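Local atomic coordinates of transcriptional regulator (Streptococcus dysgalactiae, PDB entry 4YV9), a protein that probably regulates transcription as a DNA-binding receptor for SHP peptide pheromones in streptococcal quorum sensing. Residues 157-169 with 194-207. Sequence-based numbering, arbitrary orientation.
Sequences YNTLFLLTKEMVT and ISIDYSYFDHSHYL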
ATOM      1  N   TYR B 157     -16.501   0.580  24.979  1.00 56.60           N
ATOM      2  CA  TYR B 157     -16.928   1.141  23.698  1.00 60.48           C
ATOM      3  C   TYR B 157     -16.652   2.640  23.569  1.00 60.17           C
ATOM      4  O   TYR B 157     -16.211   3.110  22.516  1.00 54.29           O
ATOM      5  CB  TYR B 157     -18.424   0.904  23.444  1.00 63.22           C
ATOM      6  CG  TYR B 157     -18.921   1.783  22.316  1.00 61.63           C
ATOM      7  CD1 TYR B 157     -18.622   1.472  20.992  1.00 61.08           C
ATOM      8  CD2 TYR B 157     -19.635   2.950  22.571  1.00 61.73           C
ATOM      9  CE1 TYR B 157     -19.043   2.281  19.954  1.00 63.54           C
ATOM     10  CE2 TYR B 157     -20.058   3.767  21.538  1.00 68.23           C
ATOM     11  CZ  TYR B 157     -19.757   3.428  20.231  1.00 65.64           C
ATOM     12  OH  TYR B 157     -20.172   4.233  19.197  1.00 66.43           O
ATOM     13  N   ASN B 158     -16.931   3.401  24.621  1.00 57.85           N
ATOM     14  CA  ASN B 158     -16.771   4.842  24.509  1.00 59.24           C
ATOM     15  C   ASN B 158     -15.317   5.260  24.384  1.00 54.66           C
ATOM     16  O   ASN B 158     -15.018   6.243  23.710  1.00 56.58           O
ATOM     17  CB  ASN B 158     -17.424   5.562  25.686  1.00 65.76           C
ATOM     18  CG  ASN B 158     -18.753   6.188  25.308  1.00 75.18           C
ATOM     19  OD1 ASN B 158     -18.795   7.201  24.602  1.00 80.42           O
ATOM     20  ND2 ASN B 158     -19.847   5.586  25.765  1.00 73.79           N
ATOM     21  N   THR B 159     -14.412   4.525  25.023  1.00 51.55           N
ATOM     22  CA  THR B 159     -12.994   4.822  24.898  1.00 50.68           C
ATOM     23  C   THR B 159     -12.529   4.406  23.511  1.00 51.38           C
ATOM     24  O   THR B 159     -11.730   5.101  22.876  1.00 47.68           O
ATOM     25  CB  THR B 159     -12.155   4.111  25.977  1.00 51.13           C
ATOM     26  OG1 THR B 159     -12.528   4.603  27.269  1.00 58.31           O
ATOM     27  CG2 THR B 159     -10.660   4.353  25.756  1.00 42.88           C
ATOM     28  N   LEU B 160     -13.048   3.277  23.041  1.00 47.08           N
ATOM     29  CA  LEU B 160     -12.741   2.793  21.699  1.00 41.98           C
ATOM     30  C   LEU B 160     -13.165   3.819  20.658  1.00 39.87           C
ATOM     31  O   LEU B 160     -12.409   4.131  19.737  1.00 41.97           O
ATOM     32  CB  LEU B 160     -13.438   1.456  21.435  1.00 48.40           C
ATOM     33  CG  LEU B 160     -13.237   0.809  20.061  1.00 48.48           C
ATOM     34  CD1 LEU B 160     -11.777   0.556  19.791  1.00 41.32           C
ATOM     35  CD2 LEU B 160     -14.019  -0.495  19.974  1.00 49.49           C
ATOM     36  N   PHE B 161     -14.373   4.355  20.813  1.00 42.26           N
ATOM     37  CA  PHE B 161     -14.870   5.360  19.875  1.00 49.19           C
ATOM     38  C   PHE B 161     -13.994   6.611  19.877  1.00 48.23           C
ATOM     39  O   PHE B 161     -13.674   7.157  18.821  1.00 47.57           O
ATOM     40  CB  PHE B 161     -16.309   5.745  20.195  1.00 45.17           C
ATOM     41  CG  PHE B 161     -16.821   6.886  19.364  1.00 51.20           C
ATOM     42  CD1 PHE B 161     -17.076   6.714  18.012  1.00 52.88           C
ATOM     43  CD2 PHE B 161     -17.036   8.132  19.930  1.00 48.98           C
ATOM     44  CE1 PHE B 161     -17.538   7.765  17.239  1.00 58.85           C
ATOM     45  CE2 PHE B 161     -17.504   9.183  19.165  1.00 57.15           C
ATOM     46  CZ  PHE B 161     -17.754   9.001  17.818  1.00 58.61           C
ATOM     47  N   LEU B 162     -13.620   7.063  21.068  1.00 48.98           N
ATOM     48  CA  LEU B 162     -12.784   8.249  21.214  1.00 53.74           C
ATOM     49  C   LEU B 162     -11.382   8.008  20.655  1.00 48.98           C
ATOM     50  O   LEU B 162     -10.789   8.903  20.054  1.00 41.67           O
ATOM     51  CB  LEU B 162     -12.709   8.678  22.681  1.00 51.43           C
ATOM     52  CG  LEU B 162     -14.007   9.243  23.256  1.00 61.89           C
ATOM     53  CD1 LEU B 162     -13.822   9.706  24.699  1.00 63.83           C
ATOM     54  CD2 LEU B 162     -14.530  10.373  22.375  1.00 67.13           C
ATOM     55  N   LEU B 163     -10.870   6.794  20.841  1.00 43.82           N
ATOM     56  CA  LEU B 163      -9.569   6.418  20.305  1.00 45.21           C
ATOM     57  C   LEU B 163      -9.615   6.368  18.791  1.00 42.20           C
ATOM     58  O   LEU B 163      -8.655   6.748  18.119  1.00 42.47           O
ATOM     59  CB  LEU B 163      -9.112   5.064  20.857  1.00 42.89           C
ATOM     60  CG  LEU B 163      -8.533   5.073  22.275  1.00 46.88           C
ATOM     61  CD1 LEU B 163      -8.267   3.644  22.768  1.00 41.94           C
ATOM     62  CD2 LEU B 163      -7.262   5.920  22.328  1.00 47.85           C
ATOM     63  N   THR B 164     -10.737   5.901  18.258  1.00 42.48           N
ATOM     64  CA  THR B 164     -10.904   5.818  16.815  1.00 46.76           C
ATOM     65  C   THR B 164     -10.892   7.222  16.201  1.00 41.52           C
ATOM     66  O   THR B 164     -10.240   7.441  15.173  1.00 40.24           O
ATOM     67  CB  THR B 164     -12.207   5.078  16.438  1.00 49.40           C
ATOM     68  OG1 THR B 164     -12.195   3.764  17.013  1.00 39.98           O
ATOM     69  CG2 THR B 164     -12.329   4.956  14.921  1.00 44.15           C
ATOM     70  N   LYS B 165     -11.596   8.163  16.840  1.00 39.58           N
ATOM     71  CA  LYS B 165     -11.608   9.565  16.408  1.00 43.03           C
ATOM     72  C   LYS B 165     -10.191  10.141  16.376  1.00 46.26           C
ATOM     73  O   LYS B 165      -9.823  10.842  15.439  1.00 44.98           O
ATOM     74  CB  LYS B 165     -12.489  10.433  17.323  1.00 48.17           C
ATOM     75  CG  LYS B 165     -13.986  10.328  17.065  1.00 52.52           C
ATOM     76  CD  LYS B 165     -14.788  11.320  17.918  1.00 52.26           C
ATOM     77  CE  LYS B 165     -14.541  12.750  17.484  1.00 62.72           C
ATOM     78  NZ  LYS B 165     -15.333  13.732  18.281  1.00 69.92           N
ATOM     79  N   GLU B 166      -9.411   9.857  17.414  1.00 44.49           N
ATOM     80  CA  GLU B 166      -8.024  10.300  17.454  1.00 45.36           C
ATOM     81  C   GLU B 166      -7.249   9.742  16.271  1.00 42.06           C
ATOM     82  O   GLU B 166      -6.556  10.485  15.575  1.00 46.84           O
ATOM     83  CB  GLU B 166      -7.361   9.888  18.769  1.00 44.57           C
ATOM     84  CG  GLU B 166      -7.832  10.696  19.963  1.00 45.15           C
ATOM     85  CD  GLU B 166      -7.847  12.185  19.683  1.00 58.07           C
ATOM     86  OE1 GLU B 166      -6.770  12.765  19.423  1.00 62.17           O
ATOM     87  OE2 GLU B 166      -8.945  12.775  19.708  1.00 69.42           O
HETATM   88  N   MSE B 167      -7.399   8.445  16.020  1.00 32.83           N
HETATM   89  CA  MSE B 167      -6.644   7.767  14.969  1.00 36.51           C
HETATM   90  C   MSE B 167      -6.966   8.267  13.562  1.00 35.50           C
HETATM   91  O   MSE B 167      -6.054   8.511  12.768  1.00 37.26           O
HETATM   92  CB  MSE B 167      -6.890   6.263  15.029  1.00 38.15           C
HETATM   93  CG  MSE B 167      -6.352   5.507  13.829  1.00 42.46           C
HETATM   94 SE   MSE B 167      -6.995   3.644  13.885  1.00 50.17          SE
HETATM   95  CE  MSE B 167      -8.892   3.994  13.592  1.00 37.72           C
ATOM     96  N   VAL B 168      -8.254   8.429  13.257  1.00 35.91           N
ATOM     97  CA  VAL B 168      -8.649   8.871  11.919  1.00 42.31           C
ATOM     98  C   VAL B 168      -8.222  10.308  11.620  1.00 45.26           C
ATOM     99  O   VAL B 168      -8.056  10.679  10.458  1.00 45.67           O
ATOM    100  CB  VAL B 168     -10.175   8.757  11.700  1.00 49.04           C
ATOM    101  CG1 VAL B 168     -10.585   7.333  11.639  1.00 44.38           C
ATOM    102  CG2 VAL B 168     -10.939   9.474  12.794  1.00 57.85           C
ATOM    103  N   THR B 169      -8.029  11.112  12.659  1.00 43.99           N
ATOM    104  CA  THR B 169      -7.653  12.504  12.453  1.00 46.96           C
ATOM    105  C   THR B 169      -6.147  12.750  12.615  1.00 45.02           C
ATOM    106  O   THR B 169      -5.654  13.844  12.311  1.00 42.71           O
ATOM    107  CB  THR B 169      -8.435  13.440  13.411  1.00 61.32           C
ATOM    108  OG1 THR B 169      -8.171  13.082  14.772  1.00 63.14           O
ATOM    109  CG2 THR B 169      -9.936  13.331  13.155  1.00 60.28           C
ATOM    110  N   ILE B 194     -19.720  -1.835  15.580  1.00 50.11           N
ATOM    111  CA  ILE B 194     -20.054  -1.848  17.002  1.00 49.62           C
ATOM    112  C   ILE B 194     -21.054  -0.749  17.347  1.00 50.02           C
ATOM    113  O   ILE B 194     -21.981  -0.954  18.133  1.00 56.20           O
ATOM    114  CB  ILE B 194     -18.787  -1.684  17.863  1.00 51.78           C
ATOM    115  CG1 ILE B 194     -17.794  -2.801  17.549  1.00 57.58           C
ATOM    116  CG2 ILE B 194     -19.134  -1.684  19.338  1.00 57.96           C
ATOM    117  CD1 ILE B 194     -16.509  -2.720  18.339  1.00 59.23           C
ATOM    118  N   SER B 195     -20.867   0.415  16.739  1.00 54.07           N
ATOM    119  CA  SER B 195     -21.730   1.560  16.983  1.00 48.63           C
ATOM    120  C   SER B 195     -23.153   1.280  16.540  1.00 50.32           C
ATOM    121  O   SER B 195     -24.113   1.673  17.207  1.00 53.27           O
ATOM    122  CB  SER B 195     -21.191   2.794  16.259  1.00 47.69           C
ATOM    123  OG  SER B 195     -20.000   3.235  16.879  1.00 54.57           O
ATOM    124  N   ILE B 196     -23.285   0.605  15.406  1.00 53.39           N
ATOM    125  CA  ILE B 196     -24.598   0.198  14.934  1.00 54.66           C
ATOM    126  C   ILE B 196     -25.208  -0.832  15.891  1.00 55.32           C
ATOM    127  O   ILE B 196     -26.353  -0.676  16.322  1.00 58.77           O
ATOM    128  CB  ILE B 196     -24.531  -0.374  13.511  1.00 53.25           C
ATOM    129  CG1 ILE B 196     -24.081   0.702  12.528  1.00 45.63           C
ATOM    130  CG2 ILE B 196     -25.896  -0.883  13.085  1.00 62.45           C
ATOM    131  CD1 ILE B 196     -23.633   0.142  11.197  1.00 43.12           C
ATOM    132  N   ASP B 197     -24.430  -1.860  16.233  1.00 63.03           N
ATOM    133  CA  ASP B 197     -24.868  -2.916  17.152  1.00 62.68           C
ATOM    134  C   ASP B 197     -25.431  -2.355  18.446  1.00 62.39           C
ATOM    135  O   ASP B 197     -26.465  -2.796  18.925  1.00 63.62           O
ATOM    136  CB  ASP B 197     -23.714  -3.863  17.494  1.00 71.47           C
ATOM    137  CG  ASP B 197     -23.388  -4.831  16.370  1.00 77.87           C
ATOM    138  OD1 ASP B 197     -24.269  -5.071  15.514  1.00 82.68           O
ATOM    139  OD2 ASP B 197     -22.251  -5.357  16.351  1.00 72.50           O
ATOM    140  N   TYR B 198     -24.733  -1.378  19.006  1.00 63.34           N
ATOM    141  CA  TYR B 198     -25.118  -0.763  20.264  1.00 64.67           C
ATOM    142  C   TYR B 198     -26.097   0.393  20.060  1.00 63.56           C
ATOM    143  O   TYR B 198     -26.459   1.079  21.018  1.00 66.82           O
ATOM    144  CB  TYR B 198     -23.875  -0.267  21.003  1.00 74.89           C
ATOM    145  CG  TYR B 198     -23.071  -1.336  21.709  1.00 85.05           C
ATOM    146  CD1 TYR B 198     -23.659  -2.528  22.110  1.00 94.17           C
ATOM    147  CD2 TYR B 198     -21.721  -1.143  21.991  1.00 80.46           C
ATOM    148  CE1 TYR B 198     -22.924  -3.504  22.765  1.00 96.85           C
ATOM    149  CE2 TYR B 198     -20.980  -2.111  22.645  1.00 82.27           C
ATOM    150  CZ  TYR B 198     -21.584  -3.290  23.027  1.00 93.70           C
ATOM    151  OH  TYR B 198     -20.854  -4.260  23.682  1.00101.08           O
ATOM    152  N   SER B 199     -26.514   0.605  18.813  1.00 61.67           N
ATOM    153  CA  SER B 199     -27.498   1.635  18.466  1.00 66.40           C
ATOM    154  C   SER B 199     -27.029   3.058  18.795  1.00 64.59           C
ATOM    155  O   SER B 199     -27.843   3.930  19.099  1.00 64.89           O
ATOM    156  CB  SER B 199     -28.838   1.357  19.165  1.00 73.79           C
ATOM    157  OG  SER B 199     -29.347   0.077  18.824  1.00 78.52           O
ATOM    158  N   TYR B 200     -25.719   3.283  18.738  1.00 62.91           N
ATOM    159  CA  TYR B 200     -25.162   4.627  18.845  1.00 63.45           C
ATOM    160  C   TYR B 200     -25.169   5.285  17.470  1.00 64.81           C
ATOM    161  O   TYR B 200     -24.140   5.321  16.793  1.00 60.30           O
ATOM    162  CB  TYR B 200     -23.733   4.595  19.401  1.00 65.04           C
ATOM    163  CG  TYR B 200     -23.649   4.280  20.876  1.00 76.15           C
ATOM    164  CD1 TYR B 200     -23.760   5.282  21.832  1.00 80.93           C
ATOM    165  CD2 TYR B 200     -23.452   2.980  21.315  1.00 77.62           C
ATOM    166  CE1 TYR B 200     -23.682   4.996  23.185  1.00 83.61           C
ATOM    167  CE2 TYR B 200     -23.371   2.683  22.664  1.00 82.17           C
ATOM    168  CZ  TYR B 200     -23.489   3.693  23.595  1.00 83.08           C
ATOM    169  OH  TYR B 200     -23.411   3.396  24.935  1.00 83.13           O
ATOM    170  N   PHE B 201     -26.315   5.813  17.056  1.00 57.92           N
ATOM    171  CA  PHE B 201     -26.451   6.300  15.684  1.00 68.18           C
ATOM    172  C   PHE B 201     -25.774   7.657  15.457  1.00 65.10           C
ATOM    173  O   PHE B 201     -25.465   8.033  14.322  1.00 52.96           O
ATOM    174  CB  PHE B 201     -27.927   6.351  15.314  1.00 64.53           C
ATOM    175  CG  PHE B 201     -28.588   5.005  15.375  1.00 72.81           C
ATOM    176  CD1 PHE B 201     -28.128   3.960  14.582  1.00 76.20           C
ATOM    177  CD2 PHE B 201     -29.632   4.767  16.252  1.00 77.42           C
ATOM    178  CE1 PHE B 201     -28.717   2.707  14.643  1.00 76.39           C
ATOM    179  CE2 PHE B 201     -30.223   3.522  16.319  1.00 78.97           C
ATOM    180  CZ  PHE B 201     -29.766   2.489  15.512  1.00 76.33           C
ATOM    181  N   ASP B 202     -25.546   8.376  16.550  1.00 66.61           N
ATOM    182  CA  ASP B 202     -24.696   9.561  16.550  1.00 71.32           C
ATOM    183  C   ASP B 202     -23.297   9.195  16.076  1.00 60.16           C
ATOM    184  O   ASP B 202     -22.743   9.790  15.143  1.00 55.99           O
ATOM    185  CB  ASP B 202     -24.630  10.147  17.963  1.00 87.73           C
ATOM    186  CG  ASP B 202     -24.446   9.067  19.028  1.00 99.60           C
ATOM    187  OD1 ASP B 202     -24.856   7.906  18.775  1.00 96.64           O
ATOM    188  OD2 ASP B 202     -23.887   9.369  20.106  1.00106.83           O
ATOM    189  N   HIS B 203     -22.728   8.204  16.747  1.00 54.43           N
ATOM    190  CA  HIS B 203     -21.398   7.734  16.442  1.00 55.51           C
ATOM    191  C   HIS B 203     -21.355   7.115  15.056  1.00 52.18           C
ATOM    192  O   HIS B 203     -20.406   7.334  14.306  1.00 44.68           O
ATOM    193  CB  HIS B 203     -20.948   6.732  17.498  1.00 56.64           C
ATOM    194  CG  HIS B 203     -20.780   7.335  18.857  1.00 54.06           C
ATOM    195  ND1 HIS B 203     -20.304   6.624  19.937  1.00 57.70           N
ATOM    196  CD2 HIS B 203     -21.016   8.589  19.306  1.00 59.12           C
ATOM    197  CE1 HIS B 203     -20.260   7.413  20.994  1.00 58.90           C
ATOM    198  NE2 HIS B 203     -20.689   8.611  20.639  1.00 62.65           N
ATOM    199  N   SER B 204     -22.395   6.355  14.718  1.00 46.95           N
ATOM    200  CA  SER B 204     -22.492   5.740  13.396  1.00 44.96           C
ATOM    201  C   SER B 204     -22.430   6.793  12.288  1.00 44.04           C
ATOM    202  O   SER B 204     -21.672   6.655  11.333  1.00 46.46           O
ATOM    203  CB  SER B 204     -23.786   4.931  13.272  1.00 47.34           C
ATOM    204  OG  SER B 204     -23.834   3.917  14.250  1.00 50.04           O
ATOM    205  N   HIS B 205     -23.227   7.848  12.436  1.00 48.77           N
ATOM    206  CA  HIS B 205     -23.287   8.918  11.446  1.00 49.93           C
ATOM    207  C   HIS B 205     -21.927   9.581  11.240  1.00 49.91           C
ATOM    208  O   HIS B 205     -21.484   9.739  10.104  1.00 46.55           O
ATOM    209  CB  HIS B 205     -24.319   9.970  11.846  1.00 56.68           C
ATOM    210  CG  HIS B 205     -24.456  11.074  10.850  1.00 62.62           C
ATOM    211  ND1 HIS B 205     -23.685  12.215  10.891  1.00 71.13           N
ATOM    212  CD2 HIS B 205     -25.255  11.200   9.762  1.00 67.51           C
ATOM    213  CE1 HIS B 205     -24.010  13.004   9.882  1.00 73.30           C
ATOM    214  NE2 HIS B 205     -24.964  12.409   9.185  1.00 75.56           N
ATOM    215  N   TYR B 206     -21.276   9.967  12.334  1.00 50.98           N
ATOM    216  CA  TYR B 206     -19.899  10.466  12.269  1.00 51.19           C
ATOM    217  C   TYR B 206     -18.975   9.527  11.482  1.00 50.42           C
ATOM    218  O   TYR B 206     -18.246   9.970  10.602  1.00 42.15           O
ATOM    219  CB  TYR B 206     -19.337  10.687  13.684  1.00 55.69           C
ATOM    220  CG  TYR B 206     -17.844  11.011  13.729  1.00 52.60           C
ATOM    221  CD1 TYR B 206     -16.890   9.997  13.737  1.00 51.81           C
ATOM    222  CD2 TYR B 206     -17.396  12.328  13.769  1.00 57.00           C
ATOM    223  CE1 TYR B 206     -15.532  10.282  13.772  1.00 55.78           C
ATOM    224  CE2 TYR B 206     -16.037  12.628  13.810  1.00 55.64           C
ATOM    225  CZ  TYR B 206     -15.111  11.597  13.811  1.00 61.67           C
ATOM    226  OH  TYR B 206     -13.759  11.866  13.845  1.00 62.84           O
ATOM    227  N   LEU B 207     -19.005   8.231  11.804  1.00 44.54           N
ATOM    228  CA  LEU B 207     -18.075   7.272  11.220  1.00 42.42           C
ATOM    229  C   LEU B 207     -18.310   7.053   9.732  1.00 43.76           C
ATOM    230  O   LEU B 207     -17.368   6.881   8.962  1.00 38.01           O
ATOM    231  CB  LEU B 207     -18.166   5.926  11.953  1.00 38.45           C
ATOM    232  CG  LEU B 207     -17.494   5.926  13.319  1.00 45.42           C
ATOM    233  CD1 LEU B 207     -17.898   4.703  14.139  1.00 51.17           C
ATOM    234  CD2 LEU B 207     -15.987   6.002  13.148  1.00 42.80           C
TER
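Phe161 and His203 lie flat against each other, their ring planes 2° apart and their centroids 3.6 Å apart, a nearly exact face-to-face stack. Tyr200 CD1 lies over the rim of the opposite imidazole face, and the edge of the imidazole meets Tyr157. There Tyr157 OH stands 2.5 Å from His203 ND1 and equally close to Ser195 OG, so the phenol tip hydrogen-bonds to both helices of the facing hairpin; Ser195 OG also bonds to Cys191 O one turn earlier. With CG anti to the backbone N (chi1 165°), the Tyr157 side chain reaches across to both polar atoms, and the bond to ND1 should restrain rotation of the imidazole. Tyr200 forms an offset stack with Tyr157, centroids 4.5 Å apart, while Tyr198 turns its edge toward the face of the Tyr157 ring at 86°. Ile194 CG2 packs against Tyr157 CD1 at 3.6 Å. Helices 179-197 and 201-215 form an antiparallel hairpin of the TPR-like Rgg C-terminal domain, and helix 157-169 is the preceding element, running nearly parallel to the short segment 201-207. The turn is closed by a Schellman motif at Ser199, with Tyr200 as N-cap residue of the next helix. Further along, Phe161 points its edge at the face of Tyr206, and Leu207 CG sits at the Phe161 rim. Lys165 lays its aliphatic chain over the Tyr206 ring, CG coming within 3.6 Å of Tyr206 OH, and Val168 CG2 approaches the same hydroxyl at 3.8 Å.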